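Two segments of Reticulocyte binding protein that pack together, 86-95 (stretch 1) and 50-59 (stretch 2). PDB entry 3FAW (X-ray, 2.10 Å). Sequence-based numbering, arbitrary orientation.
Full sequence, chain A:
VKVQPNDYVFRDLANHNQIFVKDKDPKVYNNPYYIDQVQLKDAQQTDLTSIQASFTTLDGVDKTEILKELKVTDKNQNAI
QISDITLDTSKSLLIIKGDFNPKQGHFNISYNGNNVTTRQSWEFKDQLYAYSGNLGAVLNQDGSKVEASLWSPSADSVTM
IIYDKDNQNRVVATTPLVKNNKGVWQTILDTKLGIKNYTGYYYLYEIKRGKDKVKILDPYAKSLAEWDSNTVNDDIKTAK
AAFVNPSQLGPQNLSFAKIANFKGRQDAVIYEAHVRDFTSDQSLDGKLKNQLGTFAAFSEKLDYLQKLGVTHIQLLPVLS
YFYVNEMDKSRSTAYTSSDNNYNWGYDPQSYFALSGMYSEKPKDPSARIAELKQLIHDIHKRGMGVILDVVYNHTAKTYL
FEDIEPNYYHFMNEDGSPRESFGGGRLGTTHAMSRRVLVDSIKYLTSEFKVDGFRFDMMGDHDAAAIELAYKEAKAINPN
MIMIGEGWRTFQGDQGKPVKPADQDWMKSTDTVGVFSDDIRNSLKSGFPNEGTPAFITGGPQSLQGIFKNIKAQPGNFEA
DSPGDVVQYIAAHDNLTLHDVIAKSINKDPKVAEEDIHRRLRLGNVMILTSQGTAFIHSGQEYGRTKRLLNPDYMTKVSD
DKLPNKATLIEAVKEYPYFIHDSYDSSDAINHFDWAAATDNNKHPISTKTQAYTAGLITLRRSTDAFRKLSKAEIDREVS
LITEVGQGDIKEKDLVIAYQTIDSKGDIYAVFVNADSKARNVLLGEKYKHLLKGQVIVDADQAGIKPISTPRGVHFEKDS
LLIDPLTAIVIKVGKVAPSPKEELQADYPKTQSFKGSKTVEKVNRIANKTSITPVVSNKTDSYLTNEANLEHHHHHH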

# COMPACT_ATOMS: atom_id res chain seq x y z
N THR A 86 -42.27 -4.91 17.95
CA THR A 86 -41.98 -6.27 17.50
C THR A 86 -40.85 -6.84 18.36
O THR A 86 -39.84 -6.18 18.55
CB THR A 86 -41.56 -6.30 16.00
OG1 THR A 86 -42.66 -5.87 15.19
CG2 THR A 86 -41.15 -7.70 15.57
N LEU A 87 -41.05 -8.05 18.87
CA LEU A 87 -40.06 -8.71 19.72
C LEU A 87 -39.18 -9.66 18.91
O LEU A 87 -39.69 -10.56 18.23
CB LEU A 87 -40.75 -9.51 20.85
CG LEU A 87 -41.25 -8.73 22.07
CD1 LEU A 87 -42.30 -7.69 21.69
CD2 LEU A 87 -41.80 -9.69 23.12
N ASP A 88 -37.87 -9.44 18.97
CA ASP A 88 -36.90 -10.41 18.46
C ASP A 88 -36.24 -11.09 19.67
O ASP A 88 -35.28 -10.57 20.24
CB ASP A 88 -35.85 -9.72 17.58
CG ASP A 88 -34.97 -10.71 16.83
OD1 ASP A 88 -34.85 -11.88 17.26
OD2 ASP A 88 -34.38 -10.31 15.80
N THR A 89 -36.78 -12.25 20.06
CA THR A 89 -36.31 -12.96 21.26
C THR A 89 -34.92 -13.58 21.08
O THR A 89 -34.19 -13.77 22.06
CB THR A 89 -37.30 -14.06 21.71
OG1 THR A 89 -37.47 -15.03 20.67
CG2 THR A 89 -38.65 -13.45 22.06
N SER A 90 -34.56 -13.89 19.83
CA SER A 90 -33.24 -14.43 19.52
C SER A 90 -32.13 -13.42 19.81
O SER A 90 -31.14 -13.75 20.46
CB SER A 90 -33.16 -14.85 18.05
OG SER A 90 -31.88 -15.39 17.74
N LYS A 91 -32.32 -12.20 19.32
CA LYS A 91 -31.33 -11.13 19.49
C LYS A 91 -31.59 -10.30 20.76
O LYS A 91 -30.82 -9.40 21.07
CB LYS A 91 -31.33 -10.22 18.27
CG LYS A 91 -30.89 -10.89 16.98
CD LYS A 91 -30.86 -9.89 15.84
CE LYS A 91 -30.33 -10.51 14.56
NZ LYS A 91 -30.34 -9.52 13.44
N SER A 92 -32.68 -10.62 21.46
CA SER A 92 -33.10 -9.88 22.65
C SER A 92 -33.20 -8.38 22.36
O SER A 92 -32.81 -7.55 23.18
CB SER A 92 -32.18 -10.16 23.83
OG SER A 92 -32.29 -11.52 24.23
N LEU A 93 -33.72 -8.05 21.18
CA LEU A 93 -33.96 -6.66 20.81
C LEU A 93 -35.43 -6.43 20.50
O LEU A 93 -36.13 -7.32 20.00
CB LEU A 93 -33.07 -6.23 19.63
CG LEU A 93 -33.21 -6.91 18.27
CD1 LEU A 93 -34.42 -6.39 17.53
CD2 LEU A 93 -31.95 -6.66 17.43
N LEU A 94 -35.89 -5.23 20.84
CA LEU A 94 -37.27 -4.82 20.65
C LEU A 94 -37.29 -3.71 19.59
O LEU A 94 -36.65 -2.67 19.77
CB LEU A 94 -37.83 -4.30 21.97
CG LEU A 94 -39.29 -3.85 22.02
CD1 LEU A 94 -40.22 -5.05 21.85
CD2 LEU A 94 -39.56 -3.14 23.33
N ILE A 95 -38.02 -3.94 18.50
CA ILE A 95 -38.16 -2.93 17.45
C ILE A 95 -39.40 -2.08 17.75
O ILE A 95 -40.51 -2.60 17.83
CB ILE A 95 -38.25 -3.56 16.04
CG1 ILE A 95 -37.05 -4.49 15.79
CG2 ILE A 95 -38.29 -2.47 14.97
CD1 ILE A 95 -37.28 -5.91 16.25
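Stretch 2 (50-59) SIQASFTTLD

Stretch 2 runs as a β-strand from Ser 50 to Phe 55 and then leaves the strand at Thr 56, whose phi/psi of -59/-47 breaks the extended run. It lies beside the strand 93-95 of stretch 1, the returning arm of a hairpin in which 86-88 is the other arm. The two strand axes approach to 4.6 Å with their N-to-C directions 159° apart, so the pairing is antiparallel, and the contact buries 614 Å² summed over both sides.

At the start, Ser 50 meets the end of stretch 1: its OG lies 3.5 Å from CG2 of Ile 95. Ile 51 contributes mainly backbone, its O being 3.7 Å from C of Ile 95, while the end of its side chain leads away. Gln 52 pairs with Ile 95 in a non-hydrogen-bonded bridge (CA to CA 4.5 Å), and its CA makes a CA-H...O contact of 3.6 Å with Leu 94 O.

Ala 53 fixes the register. Its N donates to Leu 94 O at 2.9 Å and its O accepts from Leu 94 N at 2.8 Å, both with angles of 172° at the hydrogen, hence nearly linear. Ser 54 faces Leu 93 in the next non-hydrogen-bonded pair (CA to CA 4.4 Å); its side chain shares a sheet face with those of Leu 93, Gln 52 and Ile 95, whereas Ala 53 and Leu 94 project from the other.

Phe 55 N closes the ladder, donating to Ser 92 O at 2.8 Å, and its ring carbon CE2 packs 3.8 Å from Leu 94 CB. Past the strand, Thr 57 brings its CA to 3.5 Å from Ser 92 OG. Leu 58, with the largest covered area, points toward the hairpin: its CD1 lies 3.3 Å from Leu 93 O and 3.5 Å from Asp 88 O.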

# COMPACT_ATOMS: atom_id res chain seq x y z
N SER A 50 -38.52 4.14 13.12
CA SER A 50 -38.09 2.90 13.78
C SER A 50 -36.89 3.06 14.72
O SER A 50 -35.88 3.68 14.37
CB SER A 50 -37.77 1.83 12.72
OG SER A 50 -37.68 0.54 13.32
N ILE A 51 -37.02 2.49 15.92
CA ILE A 51 -35.95 2.45 16.91
C ILE A 51 -35.76 1.04 17.45
O ILE A 51 -36.72 0.41 17.91
CB ILE A 51 -36.24 3.41 18.10
CG1 ILE A 51 -36.14 4.87 17.64
CG2 ILE A 51 -35.27 3.15 19.26
CD1 ILE A 51 -36.40 5.88 18.74
N GLN A 52 -34.53 0.52 17.40
CA GLN A 52 -34.22 -0.79 17.97
C GLN A 52 -33.61 -0.63 19.37
O GLN A 52 -32.62 0.08 19.54
CB GLN A 52 -33.32 -1.62 17.05
CG GLN A 52 -31.98 -1.00 16.67
CD GLN A 52 -31.05 -2.00 15.99
OE1 GLN A 52 -31.50 -2.92 15.30
NE2 GLN A 52 -29.75 -1.82 16.20
N ALA A 53 -34.22 -1.29 20.35
CA ALA A 53 -33.78 -1.24 21.74
C ALA A 53 -33.25 -2.61 22.16
O ALA A 53 -33.96 -3.61 22.04
CB ALA A 53 -34.93 -0.84 22.65
N SER A 54 -32.02 -2.64 22.65
CA SER A 54 -31.40 -3.90 23.07
C SER A 54 -31.66 -4.17 24.55
O SER A 54 -31.56 -3.26 25.39
CB SER A 54 -29.90 -3.87 22.80
OG SER A 54 -29.32 -5.13 23.05
N PHE A 55 -32.01 -5.41 24.86
CA PHE A 55 -32.29 -5.83 26.23
C PHE A 55 -31.33 -6.94 26.66
O PHE A 55 -30.69 -7.57 25.82
CB PHE A 55 -33.74 -6.33 26.34
CG PHE A 55 -34.77 -5.23 26.36
CD1 PHE A 55 -35.44 -4.91 27.53
CD2 PHE A 55 -35.05 -4.52 25.20
CE1 PHE A 55 -36.40 -3.89 27.54
CE2 PHE A 55 -36.00 -3.50 25.21
CZ PHE A 55 -36.67 -3.19 26.38
N THR A 56 -31.23 -7.15 27.97
CA THR A 56 -30.51 -8.31 28.51
C THR A 56 -31.15 -9.59 27.98
O THR A 56 -30.46 -10.50 27.53
CB THR A 56 -30.55 -8.33 30.06
OG1 THR A 56 -31.90 -8.16 30.51
CG2 THR A 56 -29.68 -7.21 30.64
N THR A 57 -32.48 -9.65 28.04
CA THR A 57 -33.26 -10.76 27.49
C THR A 57 -34.73 -10.38 27.32
O THR A 57 -35.23 -9.49 28.02
CB THR A 57 -33.16 -12.02 28.39
OG1 THR A 57 -34.04 -13.03 27.90
CG2 THR A 57 -33.52 -11.69 29.84
N LEU A 58 -35.41 -11.06 26.39
CA LEU A 58 -36.86 -10.89 26.20
C LEU A 58 -37.67 -12.15 26.57
O LEU A 58 -38.88 -12.19 26.35
CB LEU A 58 -37.16 -10.47 24.76
CG LEU A 58 -36.65 -9.10 24.33
CD1 LEU A 58 -36.85 -8.88 22.84
CD2 LEU A 58 -37.32 -7.99 25.13
N ASP A 59 -37.01 -13.16 27.13
CA ASP A 59 -37.69 -14.36 27.62
C ASP A 59 -37.82 -14.34 29.14
O ASP A 59 -38.44 -13.44 29.71
CB ASP A 59 -36.99 -15.65 27.15
CG ASP A 59 -35.54 -15.75 27.60
OD1 ASP A 59 -35.22 -15.36 28.74
OD2 ASP A 59 -34.71 -16.23 26.80